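Local coordinates for probable oxidoreductase (Pseudomonas aeruginosa pao1, PDB 4B7X), which is a probable medium-chain dehydrogenase/reductase that binds NADP and probably uses it for hydride transfer to or from a substrate, at the NADP nicotinamide-adenine-dinucleotide phosphate site. Coordinates in Å, arbitrary orientation; residue numbers count along the deposited sequence, not the author numbering.

The NADP nicotinamide-adenine-dinucleotide phosphate site. Residues 52, 132-133, 136, 160-162, 182, 186, 202, 225-226, 230, 247-251, 253, 278-280, 323, 328. With NAP (NADP nicotinamide-adenine-dinucleotide phosphate), chain B.
NADP lies extended across the Rossmann-type nucleotide-binding cleft, almost entirely buried, its 2'-phosphate held at one end and its carboxamide at the other. Three oxygens of the 2'-phosphate each meet a different group: the backbone N of Gly182 donates to O3X (2.7 Å), the Tyr202 hydroxyl OH to O1X (2.6 Å), and the outstretched but poorly ordered Lys186 side chain forms a salt bridge through NZ with O2X. Together these contacts probably let the site recognise the 2'-phosphate that distinguishes NADP from NAD. At the glycine-rich turn, Gly160 lies against the diphosphate and the first turn of helix 161-172 points its N-H groups at it: Ala161 N to O1A, and Val162 N to O2N almost straight (2.9 Å, 175° at H). The helix N-terminus probably helps to offset the phosphate charge. Backbone groups fix the rotation of the nicotinamide carboxamide: N7N donates to in-plane lone pairs of Cys247 O (3.1 Å) and Met278 O (2.9 Å), while Val280 N donates to O7N (2.7 Å). On the nicotinamide ribose, the 3'-hydroxyl O3D donates to Asn225 O in the carbonyl plane. The adenine is sandwiched: the Tyr202 ring stacks on one face, nearly parallel (5°), its hydroxyl end by C2A, while on the opposite face Val226 CG1 lies over the six-membered ring and Ile250 CG2 over the five-membered one. Met132, CG anti to its backbone N (chi1 -170°), folds back so that SD meets the nicotinamide rim beside C5N. Thr136, CG2 anti to its backbone N, lays this methyl against one face of the nicotinamide near C4N, the hydride-carrying carbon; its OG1, 3.3 Å from C4N, is held by donating to Met132 O from above the carbonyl plane.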
loop_
_atom_site.group_PDB
_atom_site.type_symbol
_atom_site.label_atom_id
_atom_site.label_comp_id
_atom_site.label_asym_id
_atom_site.label_seq_id
_atom_site.Cartn_x
_atom_site.Cartn_y
_atom_site.Cartn_z
ATOM N N PRO A 52 5.309 14.647 -17.836
ATOM C CA PRO A 52 4.614 15.311 -16.736
ATOM C C PRO A 52 5.543 15.623 -15.567
ATOM O O PRO A 52 5.384 16.658 -14.923
ATOM C CB PRO A 52 3.558 14.282 -16.314
ATOM C CG PRO A 52 3.306 13.488 -17.549
ATOM C CD PRO A 52 4.638 13.392 -18.233
ATOM N N MET A 132 11.860 5.852 -21.524
ATOM C CA MET A 132 11.541 5.908 -20.105
ATOM C C MET A 132 10.098 5.481 -19.767
ATOM O O MET A 132 9.867 4.746 -18.818
ATOM C CB MET A 132 11.824 7.316 -19.573
ATOM C CG MET A 132 11.753 7.429 -18.054
ATOM S SD MET A 132 10.080 7.817 -17.509
ATOM C CE MET A 132 9.814 9.447 -18.228
ATOM N N THR A 133 9.139 5.982 -20.520
ATOM C CA THR A 133 7.744 5.690 -20.263
ATOM C C THR A 133 7.423 4.217 -20.534
ATOM O O THR A 133 6.662 3.609 -19.797
ATOM C CB THR A 133 6.849 6.576 -21.103
ATOM O OG1 THR A 133 7.298 6.498 -22.450
ATOM C CG2 THR A 133 6.942 8.033 -20.616
ATOM N N THR A 136 8.943 2.178 -17.695
ATOM C CA THR A 136 8.099 2.380 -16.513
ATOM C C THR A 136 6.939 1.401 -16.532
ATOM O O THR A 136 6.726 0.688 -15.565
ATOM C CB THR A 136 7.536 3.813 -16.456
ATOM O OG1 THR A 136 8.624 4.743 -16.421
ATOM C CG2 THR A 136 6.694 4.018 -15.227
ATOM N N GLY A 160 -2.362 7.461 -22.083
ATOM C CA GLY A 160 -1.053 8.095 -21.961
ATOM C C GLY A 160 0.124 7.193 -22.284
ATOM O O GLY A 160 -0.026 5.990 -22.533
ATOM N N ALA A 161 1.316 7.769 -22.259
ATOM C CA ALA A 161 2.510 7.051 -22.687
ATOM C C ALA A 161 2.820 5.809 -21.843
ATOM O O ALA A 161 3.145 4.755 -22.394
ATOM C CB ALA A 161 3.705 8.005 -22.735
ATOM N N VAL A 162 2.737 5.933 -20.519
ATOM C CA VAL A 162 2.947 4.785 -19.626
ATOM C C VAL A 162 1.756 3.804 -19.720
ATOM O O VAL A 162 1.937 2.603 -19.950
ATOM C CB VAL A 162 3.141 5.220 -18.149
ATOM C CG1 VAL A 162 3.306 4.009 -17.254
ATOM C CG2 VAL A 162 4.357 6.144 -17.983
ATOM N N GLY A 182 -9.942 10.025 -20.819
ATOM C CA GLY A 182 -10.846 11.152 -21.031
ATOM C C GLY A 182 -11.255 11.299 -22.478
ATOM O O GLY A 182 -10.406 11.384 -23.362
ATOM N N LYS A 186 -10.557 8.865 -27.212
ATOM C CA LYS A 186 -9.433 8.157 -26.597
ATOM C C LYS A 186 -9.835 6.756 -26.144
ATOM O O LYS A 186 -9.104 5.794 -26.384
ATOM C CB LYS A 186 -8.863 8.954 -25.416
ATOM C CG LYS A 186 -8.081 10.204 -25.800
ATOM C CD LYS A 186 -7.298 10.741 -24.609
ATOM C CE LYS A 186 -6.318 11.833 -25.007
ATOM N NZ LYS A 186 -5.352 12.109 -23.906
ATOM N N TYR A 202 -13.950 8.626 -17.949
ATOM C CA TYR A 202 -14.074 9.291 -16.661
ATOM C C TYR A 202 -14.623 10.712 -16.824
ATOM O O TYR A 202 -15.173 11.278 -15.882
ATOM C CB TYR A 202 -12.725 9.291 -15.911
ATOM C CG TYR A 202 -11.736 10.353 -16.364
ATOM C CD1 TYR A 202 -10.826 10.099 -17.386
ATOM C CD2 TYR A 202 -11.709 11.604 -15.759
ATOM C CE1 TYR A 202 -9.918 11.067 -17.802
ATOM C CE2 TYR A 202 -10.811 12.582 -16.166
ATOM C CZ TYR A 202 -9.923 12.313 -17.191
ATOM O OH TYR A 202 -9.034 13.288 -17.585
ATOM N N ASN A 225 -1.708 5.965 -12.623
ATOM C CA ASN A 225 -0.962 7.100 -13.109
ATOM C C ASN A 225 -1.537 8.437 -12.647
ATOM O O ASN A 225 -0.918 9.500 -12.861
ATOM C CB ASN A 225 -0.951 7.053 -14.630
ATOM C CG ASN A 225 -0.084 5.932 -15.159
ATOM O OD1 ASN A 225 1.108 5.872 -14.852
ATOM N ND2 ASN A 225 -0.672 5.032 -15.938
ATOM N N VAL A 226 -2.705 8.384 -12.006
ATOM C CA VAL A 226 -3.577 9.565 -11.876
ATOM C C VAL A 226 -3.893 9.946 -10.435
ATOM O O VAL A 226 -3.895 11.127 -10.091
ATOM C CB VAL A 226 -4.865 9.374 -12.722
ATOM C CG1 VAL A 226 -5.909 10.442 -12.423
ATOM C CG2 VAL A 226 -4.515 9.381 -14.198
ATOM N N ILE A 230 -10.271 8.820 -8.941
ATOM C CA ILE A 230 -10.165 7.605 -9.737
ATOM C C ILE A 230 -9.572 6.482 -8.888
ATOM O O ILE A 230 -10.126 5.384 -8.820
ATOM C CB ILE A 230 -9.356 7.882 -11.031
ATOM C CG1 ILE A 230 -10.138 8.879 -11.899
ATOM C CG2 ILE A 230 -9.059 6.600 -11.798
ATOM C CD1 ILE A 230 -9.739 8.957 -13.361
ATOM N N CYS A 247 2.304 4.584 -9.840
ATOM C CA CYS A 247 3.290 5.011 -10.765
ATOM C C CYS A 247 3.305 6.533 -10.755
ATOM O O CYS A 247 4.370 7.128 -10.740
ATOM C CB CYS A 247 3.006 4.407 -12.127
ATOM S SG CYS A 247 4.060 5.026 -13.437
ATOM N N GLY A 248 2.130 7.146 -10.696
ATOM C CA GLY A 248 2.018 8.592 -10.614
ATOM C C GLY A 248 0.698 9.071 -10.027
ATOM O O GLY A 248 -0.131 8.268 -9.564
ATOM N N ALA A 249 0.518 10.389 -10.037
ATOM C CA ALA A 249 -0.701 11.014 -9.552
ATOM C C ALA A 249 -0.922 12.339 -10.262
ATOM O O ALA A 249 -1.041 13.372 -9.620
ATOM C CB ALA A 249 -0.649 11.223 -8.042
ATOM N N ILE A 250 -1.011 12.282 -11.584
ATOM C CA ILE A 250 -1.080 13.465 -12.423
ATOM C C ILE A 250 -2.241 14.417 -12.089
ATOM O O ILE A 250 -2.078 15.634 -12.161
ATOM C CB ILE A 250 -1.047 13.090 -13.924
ATOM C CG1 ILE A 250 -0.708 14.320 -14.779
ATOM C CG2 ILE A 250 -2.349 12.422 -14.356
ATOM C CD1 ILE A 250 -0.198 14.000 -16.165
ATOM N N SER A 251 -3.394 13.880 -11.699
ATOM C CA SER A 251 -4.519 14.727 -11.289
ATOM C C SER A 251 -4.200 15.606 -10.060
ATOM O O SER A 251 -4.981 16.499 -9.710
ATOM C CB SER A 251 -5.778 13.888 -11.043
ATOM O OG SER A 251 -5.669 13.156 -9.843
ATOM N N TYR A 253 -0.756 16.983 -9.443
ATOM C CA TYR A 253 0.518 17.714 -9.604
ATOM C C TYR A 253 0.385 19.236 -9.593
ATOM O O TYR A 253 1.285 19.939 -9.122
ATOM C CB TYR A 253 1.276 17.271 -10.869
ATOM C CG TYR A 253 1.839 15.860 -10.821
ATOM C CD1 TYR A 253 1.964 15.171 -9.610
ATOM C CD2 TYR A 253 2.276 15.224 -11.985
ATOM C CE1 TYR A 253 2.478 13.886 -9.563
ATOM C CE2 TYR A 253 2.796 13.937 -11.945
ATOM C CZ TYR A 253 2.893 13.275 -10.732
ATOM O OH TYR A 253 3.407 12.002 -10.674
ATOM N N MET A 278 6.832 2.949 -7.199
ATOM C CA MET A 278 8.087 2.618 -7.891
ATOM C C MET A 278 8.636 3.813 -8.652
ATOM O O MET A 278 7.905 4.751 -8.982
ATOM C CB MET A 278 7.898 1.448 -8.862
ATOM C CG MET A 278 6.937 1.727 -10.010
ATOM S SD MET A 278 7.561 2.624 -11.447
ATOM C CE MET A 278 8.841 1.508 -12.053
ATOM N N VAL A 279 9.929 3.768 -8.940
ATOM C CA VAL A 279 10.568 4.791 -9.751
ATOM C C VAL A 279 11.348 4.024 -10.792
ATOM O O VAL A 279 12.097 3.119 -10.439
ATOM C CB VAL A 279 11.486 5.707 -8.882
ATOM C CG1 VAL A 279 12.458 6.502 -9.738
ATOM C CG2 VAL A 279 10.640 6.665 -8.047
ATOM N N VAL A 280 11.151 4.388 -12.063
ATOM C CA VAL A 280 11.686 3.632 -13.206
ATOM C C VAL A 280 13.211 3.480 -13.155
ATOM O O VAL A 280 13.736 2.406 -13.424
ATOM C CB VAL A 280 11.216 4.235 -14.552
ATOM C CG1 VAL A 280 11.687 5.677 -14.697
ATOM C CG2 VAL A 280 11.685 3.391 -15.733
ATOM N N LEU A 323 0.658 18.836 -21.491
ATOM C CA LEU A 323 0.728 17.560 -20.763
ATOM C C LEU A 323 -0.291 17.370 -19.639
ATOM O O LEU A 323 -0.503 16.244 -19.169
ATOM C CB LEU A 323 2.143 17.322 -20.219
ATOM C CG LEU A 323 3.328 17.547 -21.161
ATOM C CD1 LEU A 323 4.044 18.843 -20.809
ATOM C CD2 LEU A 323 4.283 16.370 -21.068
ATOM N N ASN A 328 -1.996 16.114 -25.906
ATOM C CA ASN A 328 -1.043 15.165 -26.488
ATOM C C ASN A 328 -1.712 13.843 -26.858
ATOM O O ASN A 328 -2.290 13.170 -25.996
ATOM C CB ASN A 328 0.144 14.913 -25.543
ATOM C CG ASN A 328 -0.284 14.433 -24.160
ATOM O OD1 ASN A 328 -1.069 15.089 -23.473
ATOM N ND2 ASN A 328 0.247 13.287 -23.742
HETATM P PA NAP B . 0.801 10.884 -20.226
HETATM O O1A NAP B . 1.356 10.537 -21.707
HETATM O O2A NAP B . -0.121 9.847 -19.695
HETATM O O5B NAP B . 0.199 12.356 -20.247
HETATM C C5B NAP B . -0.819 12.751 -19.288
HETATM C C4B NAP B . -2.091 11.859 -19.286
HETATM O O4B NAP B . -2.648 11.874 -17.948
HETATM C C3B NAP B . -3.163 12.448 -20.203
HETATM O O3B NAP B . -3.196 11.699 -21.429
HETATM C C2B NAP B . -4.480 12.284 -19.432
HETATM O O2B NAP B . -5.294 11.270 -20.016
HETATM C C1B NAP B . -4.096 11.837 -18.027
HETATM N N9A NAP B . -4.662 12.824 -17.062
HETATM C C8A NAP B . -4.180 14.054 -16.849
HETATM N N7A NAP B . -4.911 14.675 -15.929
HETATM C C5A NAP B . -5.869 13.842 -15.554
HETATM C C6A NAP B . -6.907 13.948 -14.636
HETATM N N6A NAP B . -7.053 15.079 -13.946
HETATM N N1A NAP B . -7.745 12.899 -14.469
HETATM C C2A NAP B . -7.572 11.778 -15.171
HETATM N N3A NAP B . -6.584 11.651 -16.058
HETATM C C4A NAP B . -5.719 12.661 -16.271
HETATM O O3 NAP B . 2.008 10.954 -19.216
HETATM P PN NAP B . 2.900 9.707 -18.871
HETATM O O1N NAP B . 4.242 9.994 -19.395
HETATM O O2N NAP B . 2.220 8.454 -19.271
HETATM O O5D NAP B . 2.925 9.789 -17.283
HETATM C C5D NAP B . 1.932 9.097 -16.519
HETATM C C4D NAP B . 2.034 9.373 -15.002
HETATM O O4D NAP B . 3.047 8.509 -14.417
HETATM C C3D NAP B . 2.427 10.795 -14.614
HETATM O O3D NAP B . 1.845 11.067 -13.338
HETATM C C2D NAP B . 3.953 10.680 -14.513
HETATM O O2D NAP B . 4.531 11.712 -13.712
HETATM C C1D NAP B . 4.083 9.338 -13.812
HETATM N N1N NAP B . 5.378 8.683 -14.166
HETATM C C2N NAP B . 6.062 7.995 -13.181
HETATM C C3N NAP B . 7.265 7.372 -13.470
HETATM C C7N NAP B . 7.988 6.613 -12.355
HETATM O O7N NAP B . 9.084 6.088 -12.555
HETATM N N7N NAP B . 7.331 6.544 -11.195
HETATM C C4N NAP B . 7.792 7.430 -14.756
HETATM C C5N NAP B . 7.105 8.106 -15.763
HETATM C C6N NAP B . 5.901 8.739 -15.481
HETATM P P2B NAP B . -6.656 11.704 -20.736
HETATM O O1X NAP B . -7.495 12.397 -19.548
HETATM O O2X NAP B . -6.273 12.885 -21.759
HETATM O O3X NAP B . -7.362 10.592 -21.401
#